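Long-range contacts in thiamine-monophosphate kinase (Stenotrophomonas maltophilia, PDB 6XEP), which probably catalyses the ATP-dependent phosphorylation of thiamine monophosphate to thiamine diphosphate, the active form of vitamin B1, the final step of thiamine diphosphate biosynthesis: residues Asn240-Val245 / Ala308-His314; Thr52-Ser58 / Leu135-Val139; Ala182-Ala186 / Arg198-Leu202; Met9-Glu13 / Asp36-Leu40; Ser81-Ala85 / Ala220-Val224. All blocks are in the same frame, centred on the assembly; numbering follows the deposited sequence.

Contact 1 of 5, residues Asn240-Val245 / Ala308-His314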
loop_
_atom_site.group_PDB
_atom_site.type_symbol
_atom_site.label_atom_id
_atom_site.label_comp_id
_atom_site.label_asym_id
_atom_site.label_seq_id
_atom_site.Cartn_x
_atom_site.Cartn_y
_atom_site.Cartn_z
ATOM N N ASN A 240 -12.762 17.037 -22.717
ATOM C CA ASN A 240 -12.772 18.266 -23.535
ATOM C C ASN A 240 -14.199 18.714 -23.874
ATOM O O ASN A 240 -14.519 19.038 -25.028
ATOM C CB ASN A 240 -11.945 18.089 -24.819
ATOM C CG ASN A 240 -11.670 19.418 -25.545
ATOM O OD1 ASN A 240 -11.463 20.459 -24.917
ATOM N ND2 ASN A 240 -11.645 19.370 -26.876
ATOM N N VAL A 241 -15.064 18.751 -22.853
ATOM C CA VAL A 241 -16.475 19.094 -23.037
ATOM C C VAL A 241 -16.932 19.973 -21.884
ATOM O O VAL A 241 -16.260 20.095 -20.862
ATOM C CB VAL A 241 -17.384 17.854 -23.120
ATOM C CG1 VAL A 241 -17.006 16.983 -24.313
ATOM C CG2 VAL A 241 -17.317 17.071 -21.776
ATOM N N ALA A 242 -18.108 20.565 -22.051
ATOM C CA ALA A 242 -18.783 21.185 -20.920
ATOM C C ALA A 242 -19.716 20.183 -20.260
ATOM O O ALA A 242 -20.328 19.332 -20.920
ATOM C CB ALA A 242 -19.599 22.413 -21.341
ATOM N N ALA A 243 -19.821 20.295 -18.943
ATOM C CA ALA A 243 -20.815 19.569 -18.164
ATOM C C ALA A 243 -21.787 20.568 -17.552
ATOM O O ALA A 243 -21.370 21.552 -16.927
ATOM C CB ALA A 243 -20.143 18.731 -17.072
ATOM N N HIS A 244 -23.072 20.345 -17.754
ATOM C CA HIS A 244 -24.088 21.239 -17.221
ATOM C C HIS A 244 -24.870 20.462 -16.169
ATOM O O HIS A 244 -25.331 19.355 -16.446
ATOM C CB HIS A 244 -24.996 21.754 -18.334
ATOM C CG HIS A 244 -24.352 22.811 -19.187
ATOM N ND1 HIS A 244 -24.503 24.156 -18.942
ATOM C CD2 HIS A 244 -23.517 22.714 -20.250
ATOM C CE1 HIS A 244 -23.817 24.849 -19.838
ATOM N NE2 HIS A 244 -23.201 23.994 -20.637
ATOM N N VAL A 245 -24.977 21.024 -14.964
ATOM C CA VAL A 245 -25.683 20.399 -13.844
ATOM C C VAL A 245 -26.908 21.233 -13.506
ATOM O O VAL A 245 -26.807 22.450 -13.299
ATOM C CB VAL A 245 -24.787 20.274 -12.601
ATOM C CG1 VAL A 245 -25.615 19.791 -11.405
ATOM C CG2 VAL A 245 -23.640 19.337 -12.859
ATOM N N ALA A 308 -22.192 18.953 -23.153
ATOM C CA ALA A 308 -22.463 19.868 -24.255
ATOM C C ALA A 308 -21.165 20.516 -24.723
ATOM O O ALA A 308 -20.119 20.420 -24.067
ATOM C CB ALA A 308 -23.455 20.967 -23.857
ATOM N N ASP A 309 -21.259 21.175 -25.877
ATOM C CA ASP A 309 -20.156 21.972 -26.401
ATOM C C ASP A 309 -19.738 23.023 -25.378
ATOM O O ASP A 309 -20.572 23.575 -24.661
ATOM C CB ASP A 309 -20.601 22.655 -27.698
ATOM C CG ASP A 309 -19.444 23.224 -28.494
ATOM O OD1 ASP A 309 -18.286 22.925 -28.145
ATOM O OD2 ASP A 309 -19.730 23.958 -29.474
ATOM N N GLY A 310 -18.434 23.321 -25.335
ATOM C CA GLY A 310 -17.900 24.309 -24.405
ATOM C C GLY A 310 -16.854 23.721 -23.471
ATOM O O GLY A 310 -16.235 22.694 -23.785
ATOM N N GLN A 311 -16.643 24.358 -22.316
ATOM C CA GLN A 311 -15.674 23.861 -21.342
ATOM C C GLN A 311 -16.225 24.067 -19.943
ATOM O O GLN A 311 -16.970 25.026 -19.688
ATOM C CB GLN A 311 -14.319 24.595 -21.454
ATOM C CG GLN A 311 -13.656 24.481 -22.819
ATOM C CD GLN A 311 -13.066 23.097 -23.087
ATOM O OE1 GLN A 311 -12.861 22.299 -22.162
ATOM N NE2 GLN A 311 -12.787 22.811 -24.357
ATOM N N GLY A 312 -15.816 23.176 -19.038
ATOM C CA GLY A 312 -16.004 23.350 -17.612
ATOM C C GLY A 312 -17.337 22.824 -17.107
ATOM O O GLY A 312 -18.277 22.573 -17.862
ATOM N N VAL A 313 -17.410 22.675 -15.784
ATOM C CA VAL A 313 -18.656 22.309 -15.117
ATOM C C VAL A 313 -19.479 23.558 -14.872
ATOM O O VAL A 313 -18.958 24.586 -14.435
ATOM C CB VAL A 313 -18.382 21.583 -13.795
ATOM C CG1 VAL A 313 -19.706 21.044 -13.242
ATOM C CG2 VAL A 313 -17.448 20.484 -14.039
ATOM N N HIS A 314 -20.766 23.475 -15.172
ATOM C CA HIS A 314 -21.686 24.578 -14.992
ATOM C C HIS A 314 -22.737 24.130 -13.992
ATOM O O HIS A 314 -23.093 22.949 -13.942
ATOM C CB HIS A 314 -22.391 24.978 -16.281
ATOM C CG HIS A 314 -21.485 25.427 -17.382
ATOM N ND1 HIS A 314 -20.528 24.607 -17.945
ATOM C CD2 HIS A 314 -21.453 26.582 -18.085
ATOM C CE1 HIS A 314 -19.915 25.259 -18.920
ATOM N NE2 HIS A 314 -20.458 26.457 -19.026
HETATM O O HOH W 1 -15.804 21.269 -26.026
HETATM O O HOH W 2 -13.858 21.287 -20.000
#
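A parallel strand pairing, Ala243 beside Val313 and His244 beside His314, forms one border of the six-stranded mixed sheet in the C-terminal half. Ala243 N donates to Gly312 O, His314 N to Ala243 O at 2.7 Å, and Val245 N to His314 O. On one face the imidazoles of His244 and His314 stack face to face, centroids 4.0 Å apart and planes 23° apart. Both rings branch off beside their backbone N, which carries them the same way. In this PurM-like domain the chain comes off strand 301-308, where Ala308 pairs antiparallel with Ala242, rounds the start of strand 242-245 and returns along its other side. The opposite face, with Ala243 and Val313, rests on Leu232 of helix 228-239. That helix ends at Asn240 in a Schellman motif. Beyond it, Gln311 NE2 reaches Asn240 OD1 at 2.8 Å, nearly straight (171°) but above the carbonyl plane, and a water joins Asn240 O to Gly310 O.

Contact 2 of 5, residues Thr52-Ser58 / Leu135-Val139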
loop_
_atom_site.group_PDB
_atom_site.type_symbol
_atom_site.label_atom_id
_atom_site.label_comp_id
_atom_site.label_asym_id
_atom_site.label_seq_id
_atom_site.Cartn_x
_atom_site.Cartn_y
_atom_site.Cartn_z
ATOM N N THR A 52 -5.096 0.669 -6.703
ATOM C CA THR A 52 -5.416 1.928 -6.050
ATOM C C THR A 52 -4.805 1.932 -4.662
ATOM O O THR A 52 -4.613 0.879 -4.061
ATOM C CB THR A 52 -6.931 2.152 -5.919
ATOM O OG1 THR A 52 -7.483 1.197 -5.010
ATOM C CG2 THR A 52 -7.614 2.012 -7.253
ATOM N N ALA A 53 -4.515 3.125 -4.147
ATOM C CA ALA A 53 -3.948 3.206 -2.811
ATOM C C ALA A 53 -4.413 4.506 -2.186
ATOM O O ALA A 53 -4.423 5.541 -2.849
ATOM C CB ALA A 53 -2.418 3.163 -2.817
ATOM N N ASP A 54 -4.786 4.438 -0.914
ATOM C CA ASP A 54 -5.281 5.591 -0.172
ATOM C C ASP A 54 -4.809 5.452 1.263
ATOM O O ASP A 54 -4.745 4.339 1.789
ATOM C CB ASP A 54 -6.811 5.671 -0.204
ATOM C CG ASP A 54 -7.365 5.892 -1.604
ATOM O OD1 ASP A 54 -7.745 4.887 -2.250
ATOM O OD2 ASP A 54 -7.414 7.064 -2.066
ATOM N N THR A 55 -4.467 6.570 1.891
ATOM C CA THR A 55 -4.132 6.565 3.306
ATOM C C THR A 55 -5.158 7.413 4.035
ATOM O O THR A 55 -5.486 8.506 3.574
ATOM C CB THR A 55 -2.722 7.104 3.558
ATOM O OG1 THR A 55 -1.763 6.205 2.989
ATOM C CG2 THR A 55 -2.469 7.242 5.056
ATOM N N LEU A 56 -5.681 6.901 5.142
ATOM C CA LEU A 56 -6.537 7.683 6.028
ATOM C C LEU A 56 -5.769 7.926 7.314
ATOM O O LEU A 56 -5.299 6.975 7.951
ATOM C CB LEU A 56 -7.867 6.984 6.312
ATOM C CG LEU A 56 -8.966 7.173 5.247
ATOM C CD1 LEU A 56 -8.586 6.599 3.898
ATOM C CD2 LEU A 56 -10.272 6.572 5.727
ATOM N N ASN A 57 -5.640 9.195 7.688
ATOM C CA ASN A 57 -4.913 9.611 8.877
ATOM C C ASN A 57 -5.870 10.167 9.918
ATOM O O ASN A 57 -6.768 10.952 9.588
ATOM C CB ASN A 57 -3.879 10.673 8.518
ATOM C CG ASN A 57 -2.796 10.110 7.651
ATOM O OD1 ASN A 57 -2.329 9.010 7.914
ATOM N ND2 ASN A 57 -2.425 10.822 6.586
ATOM N N SER A 58 -5.642 9.770 11.177
ATOM C CA SER A 58 -6.461 10.205 12.302
ATOM C C SER A 58 -6.462 11.724 12.426
ATOM O O SER A 58 -5.413 12.377 12.353
ATOM C CB SER A 58 -5.942 9.563 13.598
ATOM O OG SER A 58 -6.676 10.009 14.733
ATOM N N LEU A 135 -1.663 7.204 14.289
ATOM C CA LEU A 135 -2.674 6.348 13.690
ATOM C C LEU A 135 -2.871 6.692 12.217
ATOM O O LEU A 135 -3.304 7.795 11.871
ATOM C CB LEU A 135 -3.992 6.470 14.462
ATOM C CG LEU A 135 -5.159 5.635 13.954
ATOM C CD1 LEU A 135 -4.832 4.146 13.957
ATOM C CD2 LEU A 135 -6.419 5.922 14.785
ATOM N N SER A 136 -2.543 5.738 11.357
ATOM C CA SER A 136 -2.592 5.929 9.913
ATOM C C SER A 136 -2.851 4.572 9.289
ATOM O O SER A 136 -2.221 3.579 9.671
ATOM C CB SER A 136 -1.285 6.525 9.374
ATOM O OG SER A 136 -1.322 6.682 7.957
ATOM N N LEU A 137 -3.785 4.535 8.353
ATOM C CA LEU A 137 -4.218 3.304 7.710
ATOM C C LEU A 137 -4.047 3.478 6.212
ATOM O O LEU A 137 -4.683 4.349 5.605
ATOM C CB LEU A 137 -5.674 2.997 8.066
ATOM C CG LEU A 137 -5.871 3.051 9.588
ATOM C CD1 LEU A 137 -6.377 4.371 10.152
ATOM C CD2 LEU A 137 -6.745 1.997 10.014
ATOM N N SER A 138 -3.180 2.673 5.616
ATOM C CA SER A 138 -2.916 2.757 4.186
ATOM C C SER A 138 -3.334 1.442 3.548
ATOM O O SER A 138 -2.828 0.381 3.922
ATOM C CB SER A 138 -1.440 3.037 3.916
ATOM O OG SER A 138 -1.249 3.454 2.572
ATOM N N VAL A 139 -4.251 1.507 2.586
ATOM C CA VAL A 139 -4.745 0.311 1.922
ATOM C C VAL A 139 -4.395 0.396 0.446
ATOM O O VAL A 139 -4.519 1.452 -0.183
ATOM C CB VAL A 139 -6.261 0.104 2.104
ATOM C CG1 VAL A 139 -6.783 -0.955 1.120
ATOM C CG2 VAL A 139 -6.554 -0.354 3.493
HETATM O O HOH W 3 -1.616 10.018 11.127
#
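Thr55 and Ser138 meet through their hydroxyls, OG1 to OG 2.8 Å, at a non-hydrogen-bonded pair of antiparallel strands in the four-stranded mixed sheet of the PurM-like N-terminal domain. At the next non-hydrogen-bonded pair, Ser136 OG gives a short bond (2.5 Å) to Asn57 OD1, arriving nearly in line with the amide C=O. The serine hydroxyl lies opposite its own backbone N across chi1 (179°), which directs it at the neighbouring strand; Thr55 CG2 also packs on it. Backbone bonds flank these pairs: Asp54 with Val139 and Leu56 with Leu137 each exchange two. The hydroxyl face is turned to the second subunit, where Asn57 ND2 bonds Arg132 O and Ser98 OG; at the outer edge of the strand Thr55 N bonds Asp129 OD2 of that subunit. Leu137 and Val139, on the other face, pack against Phe110 and Phe114 of helix 104-120. That face also bears Asp54, a predicted magnesium ligand. Past the last pair, Ser58 N still reaches Leu135 O at 3.1 Å, almost straight at 176°.

Contact 3 of 5, residues Ala182-Ala186 / Arg198-Leu202. With EDO (1,2-ethanediol), chain B.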
loop_
_atom_site.group_PDB
_atom_site.type_symbol
_atom_site.label_atom_id
_atom_site.label_comp_id
_atom_site.label_asym_id
_atom_site.label_seq_id
_atom_site.Cartn_x
_atom_site.Cartn_y
_atom_site.Cartn_z
ATOM N N ALA A 182 -23.637 19.451 17.004
ATOM C CA ALA A 182 -24.979 18.881 17.020
ATOM C C ALA A 182 -25.015 17.380 16.769
ATOM O O ALA A 182 -26.102 16.793 16.827
ATOM C CB ALA A 182 -25.864 19.580 15.979
ATOM N N LEU A 183 -23.879 16.742 16.483
ATOM C CA LEU A 183 -23.861 15.317 16.169
ATOM C C LEU A 183 -22.637 14.650 16.786
ATOM O O LEU A 183 -21.502 15.001 16.454
ATOM C CB LEU A 183 -23.882 15.084 14.654
ATOM C CG LEU A 183 -23.780 13.638 14.140
ATOM C CD1 LEU A 183 -24.950 12.764 14.583
ATOM C CD2 LEU A 183 -23.674 13.633 12.624
ATOM N N ASN A 184 -22.871 13.667 17.653
ATOM C CA ASN A 184 -21.803 12.820 18.173
ATOM C C ASN A 184 -21.523 11.702 17.175
ATOM O O ASN A 184 -22.435 10.974 16.789
ATOM C CB ASN A 184 -22.220 12.226 19.524
ATOM C CG ASN A 184 -21.091 11.465 20.220
ATOM O OD1 ASN A 184 -20.051 11.179 19.634
ATOM N ND2 ASN A 184 -21.303 11.138 21.498
ATOM N N LEU A 185 -20.263 11.548 16.771
ATOM C CA LEU A 185 -19.938 10.516 15.793
ATOM C C LEU A 185 -19.578 9.172 16.416
ATOM O O LEU A 185 -19.623 8.150 15.718
ATOM C CB LEU A 185 -18.773 10.976 14.898
ATOM C CG LEU A 185 -18.992 12.250 14.081
ATOM C CD1 LEU A 185 -17.709 12.652 13.391
ATOM C CD2 LEU A 185 -20.099 12.101 13.057
ATOM N N ALA A 186 -19.207 9.144 17.696
ATOM C CA ALA A 186 -18.689 7.935 18.327
ATOM C C ALA A 186 -19.773 6.977 18.803
ATOM O O ALA A 186 -19.456 5.833 19.150
ATOM C CB ALA A 186 -17.804 8.302 19.520
ATOM N N ARG A 198 -25.037 10.292 9.993
ATOM C CA ARG A 198 -23.837 9.826 10.688
ATOM C C ARG A 198 -23.210 8.653 9.951
ATOM O O ARG A 198 -21.993 8.612 9.742
ATOM C CB ARG A 198 -24.169 9.432 12.133
ATOM C CG ARG A 198 -22.927 9.123 12.990
ATOM C CD ARG A 198 -23.267 8.659 14.413
ATOM N NE ARG A 198 -23.827 7.298 14.464
ATOM C CZ ARG A 198 -23.124 6.198 14.740
ATOM N NH1 ARG A 198 -21.825 6.276 15.006
ATOM N NH2 ARG A 198 -23.725 5.013 14.768
ATOM N N LEU A 199 -24.034 7.694 9.524
ATOM C CA LEU A 199 -23.500 6.511 8.854
ATOM C C LEU A 199 -23.083 6.775 7.406
ATOM O O LEU A 199 -22.253 6.031 6.866
ATOM C CB LEU A 199 -24.525 5.379 8.913
ATOM C CG LEU A 199 -24.708 4.794 10.318
ATOM C CD1 LEU A 199 -25.676 3.637 10.293
ATOM C CD2 LEU A 199 -23.376 4.345 10.853
ATOM N N ARG A 200 -23.628 7.804 6.758
ATOM C CA ARG A 200 -23.099 8.171 5.444
ATOM C C ARG A 200 -21.693 8.748 5.547
ATOM O O ARG A 200 -20.871 8.534 4.647
ATOM C CB ARG A 200 -24.037 9.160 4.756
ATOM C CG ARG A 200 -25.370 8.537 4.350
ATOM C CD ARG A 200 -25.217 7.658 3.120
ATOM N NE ARG A 200 -25.126 8.449 1.884
ATOM C CZ ARG A 200 -24.592 7.999 0.757
ATOM N NH1 ARG A 200 -24.091 6.763 0.708
ATOM N NH2 ARG A 200 -24.562 8.780 -0.324
ATOM N N LEU A 201 -21.393 9.476 6.628
ATOM C CA LEU A 201 -20.027 9.937 6.844
ATOM C C LEU A 201 -19.132 8.782 7.276
ATOM O O LEU A 201 -18.010 8.632 6.775
ATOM C CB LEU A 201 -20.003 11.049 7.901
ATOM C CG LEU A 201 -18.600 11.551 8.290
ATOM C CD1 LEU A 201 -17.835 12.085 7.084
ATOM C CD2 LEU A 201 -18.663 12.600 9.392
ATOM N N LEU A 202 -19.606 7.969 8.232
ATOM C CA LEU A 202 -18.746 6.950 8.835
ATOM C C LEU A 202 -18.610 5.719 7.951
ATOM O O LEU A 202 -17.533 5.115 7.892
ATOM C CB LEU A 202 -19.297 6.532 10.201
ATOM C CG LEU A 202 -19.358 7.641 11.246
ATOM C CD1 LEU A 202 -19.913 7.033 12.526
ATOM C CD2 LEU A 202 -17.975 8.234 11.472
HETATM C C1 EDO B . -26.592 12.904 17.584
HETATM O O1 EDO B . -25.646 13.257 18.605
HETATM C C2 EDO B . -27.986 13.435 17.904
HETATM O O2 EDO B . -27.974 14.871 17.894
#
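Leu185, in the loop between helices 170-179 and 192-202, packs on Arg198 and Leu201 in the last turns of the latter. Its CD2 lies 4.0 Å from Leu201 CD2, the two side chains crossing at about a right angle. The same methyl touches the Arg198 aliphatic chain, CD2 to CG 4.1 Å, as the two slide past each other in opposite directions. Arg198 runs extended through chi2 and then bends at chi3 (72°), turning its guanidinium back to the loop. There NH1 donates to Leu185 O at 3.0 Å; the oxygen sits at the guanidinium edge, in its plane, whereas the donor stands well above the carbonyl plane. Arg198 NE forms a salt bridge to Glu195, a second hold on the group, and Leu202 CD1 packs on Leu185 O at 3.4 Å. Trp178 and Pro63 add to the packing of Leu185. Buried Leu183 belongs to this packed part too, its CD1 meeting Arg198 CB as well as Ala174 and Leu177 of helix 170-179. The solvent side is looser: exposed Asn184 and Ala182 hold a 1,2-ethanediol, probably from the crystallisation liquor. Asn184 N donates to its O1 at 3.0 Å, and its O2 donates to Ala182 O. Asn184 OD1 in turn accepts from Ala186 N at 2.9 Å, closing an Asx turn that spans Leu185, the buried residue packed between helices 170-179 and 192-202.

Contact 4 of 5, residues Met9-Glu13 / Asp36-Leu40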
loop_
_atom_site.group_PDB
_atom_site.type_symbol
_atom_site.label_atom_id
_atom_site.label_comp_id
_atom_site.label_asym_id
_atom_site.label_seq_id
_atom_site.Cartn_x
_atom_site.Cartn_y
_atom_site.Cartn_z
ATOM N N MET A 9 5.466 -5.866 11.340
ATOM C CA MET A 9 4.795 -7.158 11.437
ATOM C C MET A 9 4.056 -7.389 10.124
ATOM O O MET A 9 3.116 -6.657 9.802
ATOM C CB MET A 9 3.826 -7.194 12.616
ATOM C CG MET A 9 4.363 -6.600 13.903
ATOM S SD MET A 9 3.183 -6.805 15.249
ATOM C CE MET A 9 3.241 -8.582 15.482
ATOM N N SER A 10 4.481 -8.387 9.362
ATOM C CA SER A 10 3.744 -8.751 8.159
ATOM C C SER A 10 2.776 -9.894 8.497
ATOM O O SER A 10 2.487 -10.160 9.669
ATOM C CB SER A 10 4.716 -9.099 7.023
ATOM O OG SER A 10 5.514 -10.222 7.354
ATOM N N LEU A 11 2.265 -10.574 7.465
ATOM C CA LEU A 11 1.398 -11.743 7.591
ATOM C C LEU A 11 1.983 -12.768 8.562
ATOM O O LEU A 11 3.179 -12.723 8.868
ATOM C CB LEU A 11 1.186 -12.346 6.198
ATOM C CG LEU A 11 0.099 -13.374 5.916
ATOM C CD1 LEU A 11 -0.295 -13.256 4.477
ATOM C CD2 LEU A 11 0.591 -14.791 6.197
ATOM N N ALA A 12 1.134 -13.674 9.062
ATOM C CA ALA A 12 1.458 -14.707 10.048
ATOM C C ALA A 12 1.528 -14.107 11.447
ATOM O O ALA A 12 1.076 -14.725 12.417
ATOM C CB ALA A 12 2.758 -15.444 9.704
ATOM N N GLU A 13 2.084 -12.898 11.558
ATOM C CA GLU A 13 2.072 -12.147 12.807
ATOM C C GLU A 13 0.843 -11.251 12.954
ATOM O O GLU A 13 0.607 -10.731 14.050
ATOM C CB GLU A 13 3.345 -11.293 12.917
ATOM N N ASP A 36 2.587 -20.495 6.071
ATOM C CA ASP A 36 3.006 -19.623 4.973
ATOM C C ASP A 36 3.164 -18.194 5.449
ATOM O O ASP A 36 2.296 -17.659 6.147
ATOM C CB ASP A 36 2.005 -19.626 3.813
ATOM C CG ASP A 36 2.028 -20.908 3.006
ATOM O OD1 ASP A 36 3.027 -21.656 3.041
ATOM O OD2 ASP A 36 1.020 -21.163 2.319
ATOM N N ASP A 37 4.266 -17.574 5.050
ATOM C CA ASP A 37 4.575 -16.216 5.461
ATOM C C ASP A 37 4.118 -15.175 4.453
ATOM O O ASP A 37 4.164 -13.981 4.754
ATOM C CB ASP A 37 6.079 -16.092 5.692
ATOM C CG ASP A 37 6.559 -17.026 6.765
ATOM O OD1 ASP A 37 6.180 -16.787 7.928
ATOM O OD2 ASP A 37 7.272 -18.016 6.448
ATOM N N ALA A 38 3.677 -15.595 3.273
ATOM C CA ALA A 38 3.183 -14.659 2.274
ATOM C C ALA A 38 2.296 -15.429 1.310
ATOM O O ALA A 38 2.515 -16.618 1.065
ATOM C CB ALA A 38 4.325 -13.975 1.514
ATOM N N ALA A 39 1.310 -14.740 0.765
ATOM C CA ALA A 39 0.373 -15.368 -0.151
ATOM C C ALA A 39 0.912 -15.333 -1.575
ATOM O O ALA A 39 1.567 -14.373 -1.989
ATOM C CB ALA A 39 -0.976 -14.666 -0.101
ATOM N N LEU A 40 0.630 -16.384 -2.326
ATOM C CA LEU A 40 0.893 -16.397 -3.759
ATOM C C LEU A 40 -0.434 -16.143 -4.461
ATOM O O LEU A 40 -1.411 -16.858 -4.215
ATOM C CB LEU A 40 1.501 -17.728 -4.202
ATOM C CG LEU A 40 2.804 -18.142 -3.513
ATOM C CD1 LEU A 40 3.106 -19.599 -3.784
ATOM C CD2 LEU A 40 3.922 -17.297 -4.029
#
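Leu11, in the loop ahead of helix 17-24, packs on the Asp36-Asp37 backbone of a loop predicted to bind magnesium through Asp37. The contact is purely van der Waals, with no hydrogen bond between the segments. CD2 of Leu11 presses on Asp36 O at 3.3 Å, while its CB lies 3.7 Å from Asp37 O. The other methyl, CD1, approaches the backbone N of Ala39 at 4.3 Å. Having CG swung opposite the backbone N (chi1 -166°) extends the side chain across the aspartate loop, and Leu32 also packs against it. Ala12 has a positive phi at the tip of a tight turn and brings its CB to 4.1 Å from Asp37 OD1. Both carboxylates find their main partners elsewhere: Asp36 OD2 accepts from Gly33 N, and its OD1 forms a salt bridge to Arg152 of the second subunit. Asp37 OD2 likewise pairs with Arg238 of the second subunit. The N-terminal loop thus packs on the backbone of an aspartate loop at the dimer interface, where Asp37 is a predicted magnesium ligand.

Contact 5 of 5, residues Ser81-Ala85 / Ala220-Val224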
loop_
_atom_site.group_PDB
_atom_site.type_symbol
_atom_site.label_atom_id
_atom_site.label_comp_id
_atom_site.label_asym_id
_atom_site.label_seq_id
_atom_site.Cartn_x
_atom_site.Cartn_y
_atom_site.Cartn_z
ATOM N N SER A 81 -14.363 2.296 -3.786
ATOM C CA SER A 81 -15.025 3.311 -4.593
ATOM C C SER A 81 -14.148 3.716 -5.780
ATOM O O SER A 81 -14.658 3.952 -6.885
ATOM C CB SER A 81 -15.364 4.517 -3.726
ATOM O OG SER A 81 -15.999 5.501 -4.516
ATOM N N ASP A 82 -12.829 3.804 -5.560
ATOM C CA ASP A 82 -11.884 4.066 -6.647
ATOM C C ASP A 82 -11.969 2.971 -7.704
ATOM O O ASP A 82 -12.005 3.243 -8.910
ATOM C CB ASP A 82 -10.449 4.129 -6.108
ATOM C CG ASP A 82 -10.198 5.271 -5.129
ATOM O OD1 ASP A 82 -11.021 6.197 -5.010
ATOM O OD2 ASP A 82 -9.132 5.225 -4.470
ATOM N N LEU A 83 -11.968 1.707 -7.257
ATOM C CA LEU A 83 -12.059 0.592 -8.194
ATOM C C LEU A 83 -13.393 0.598 -8.920
ATOM O O LEU A 83 -13.457 0.267 -10.105
ATOM C CB LEU A 83 -11.875 -0.741 -7.464
ATOM C CG LEU A 83 -10.453 -1.018 -6.975
ATOM C CD1 LEU A 83 -10.395 -2.374 -6.309
ATOM C CD2 LEU A 83 -9.475 -0.952 -8.145
ATOM N N ALA A 84 -14.470 0.962 -8.220
ATOM C CA ALA A 84 -15.793 0.986 -8.846
ATOM C C ALA A 84 -15.834 1.932 -10.034
ATOM O O ALA A 84 -16.409 1.611 -11.086
ATOM C CB ALA A 84 -16.845 1.400 -7.817
ATOM N N ALA A 85 -15.236 3.115 -9.883
ATOM C CA ALA A 85 -15.279 4.123 -10.927
ATOM C C ALA A 85 -14.497 3.696 -12.147
ATOM O O ALA A 85 -14.659 4.292 -13.211
ATOM C CB ALA A 85 -14.736 5.457 -10.395
ATOM N N ALA A 220 -18.487 7.470 -19.721
ATOM C CA ALA A 220 -17.438 7.940 -18.830
ATOM C C ALA A 220 -17.961 7.877 -17.406
ATOM O O ALA A 220 -19.171 7.929 -17.171
ATOM C CB ALA A 220 -17.000 9.365 -19.182
ATOM N N ALA A 221 -17.042 7.764 -16.454
ATOM C CA ALA A 221 -17.441 7.684 -15.057
ATOM C C ALA A 221 -16.330 8.229 -14.172
ATOM O O ALA A 221 -15.159 8.249 -14.548
ATOM C CB ALA A 221 -17.772 6.231 -14.648
ATOM N N VAL A 222 -16.715 8.633 -12.963
ATOM C CA VAL A 222 -15.773 9.102 -11.956
ATOM C C VAL A 222 -16.423 8.839 -10.611
ATOM O O VAL A 222 -17.647 8.826 -10.502
ATOM C CB VAL A 222 -15.442 10.605 -12.168
ATOM C CG1 VAL A 222 -16.692 11.478 -11.967
ATOM C CG2 VAL A 222 -14.339 11.051 -11.234
ATOM N N ASP A 223 -15.617 8.613 -9.575
ATOM C CA ASP A 223 -16.257 8.538 -8.274
ATOM C C ASP A 223 -16.245 9.908 -7.610
ATOM O O ASP A 223 -15.354 10.737 -7.846
ATOM C CB ASP A 223 -15.670 7.430 -7.386
ATOM C CG ASP A 223 -14.392 7.799 -6.716
ATOM O OD1 ASP A 223 -13.581 8.519 -7.335
ATOM O OD2 ASP A 223 -14.193 7.300 -5.561
ATOM N N VAL A 224 -17.309 10.182 -6.871
ATOM C CA VAL A 224 -17.533 11.487 -6.265
ATOM C C VAL A 224 -17.040 11.391 -4.829
ATOM O O VAL A 224 -17.714 10.831 -3.960
ATOM C CB VAL A 224 -19.002 11.908 -6.323
ATOM C CG1 VAL A 224 -19.136 13.341 -5.780
ATOM C CG2 VAL A 224 -19.500 11.825 -7.753
HETATM O O HOH W 4 -10.992 8.104 -7.187
HETATM O O HOH W 5 -13.160 6.404 -14.312
#
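Ser81 begins the contact, its hydroxyl donating to Asp223 OD2 at 2.8 Å. The bond uses the lone pair of OD2 that points away from OD1; with OG opposite its backbone N (chi1 180°), the Ser81 hydroxyl reaches out from helix 68-85 to strand 220-224. Asp223 CG sits between its own backbone N and carbonyl carbon (chi1 80°), an arrangement that swings the carboxylate to the helix. Asp82 follows, with OD1 only 3.4 Å from Asp223 OD2; the two carboxylates are almost perpendicular. Asp82 has two conformers, so this spacing belongs to one of them. In it a water donates to both acids, reaching Asp82 OD1 at 2.9 Å and Asp223 OD1 at 2.6 Å. One helical turn beyond Ser81, Ala85 provides the apolar part. Its CB points at the strand and rests 3.4 Å from Asp223 N and 3.7 Å from Asp223 CB; the small side chain lets helix and strand come close, the CA atoms of Ala85 and Val222 lying 5.1 Å apart. A second water sits between Ala85 O and Ala221 O. The N-terminal-domain helix thus meets the edge strand of the C-terminal sheet. Leu278 of the adjoining strand 277-282 also touches Ala85 and Asp223. Two acids held this close, one oriented by a serine, are consistent with a magnesium site predicted to include both Asp82 and Asp223.

In the fold
Contacts 2 and 5 are directly joined: Thr52 CG2 packs on Leu83 CD2 at 3.6 Å. Asp54 OD1 and Asp82 OD2 also come close, 2.6 Å in the conformer given, a short spacing best treated with caution. With Asp223 these acids form a carboxylate cluster, predicted to bind magnesium, between the two domains. Contact 1 lies at the other border of the sheet that begins with strand 220-224, its centre about 19 Å from that of contact 5. Contact 3, nested in the chain loop closed by contact 5, comes within about 8 Å (nearest atoms) of contacts 2 and 5; its Leu201 is near Asp274, a predicted substrate residue. Contacts 2 and 4, with centres about 20 Å apart, both touch the second subunit.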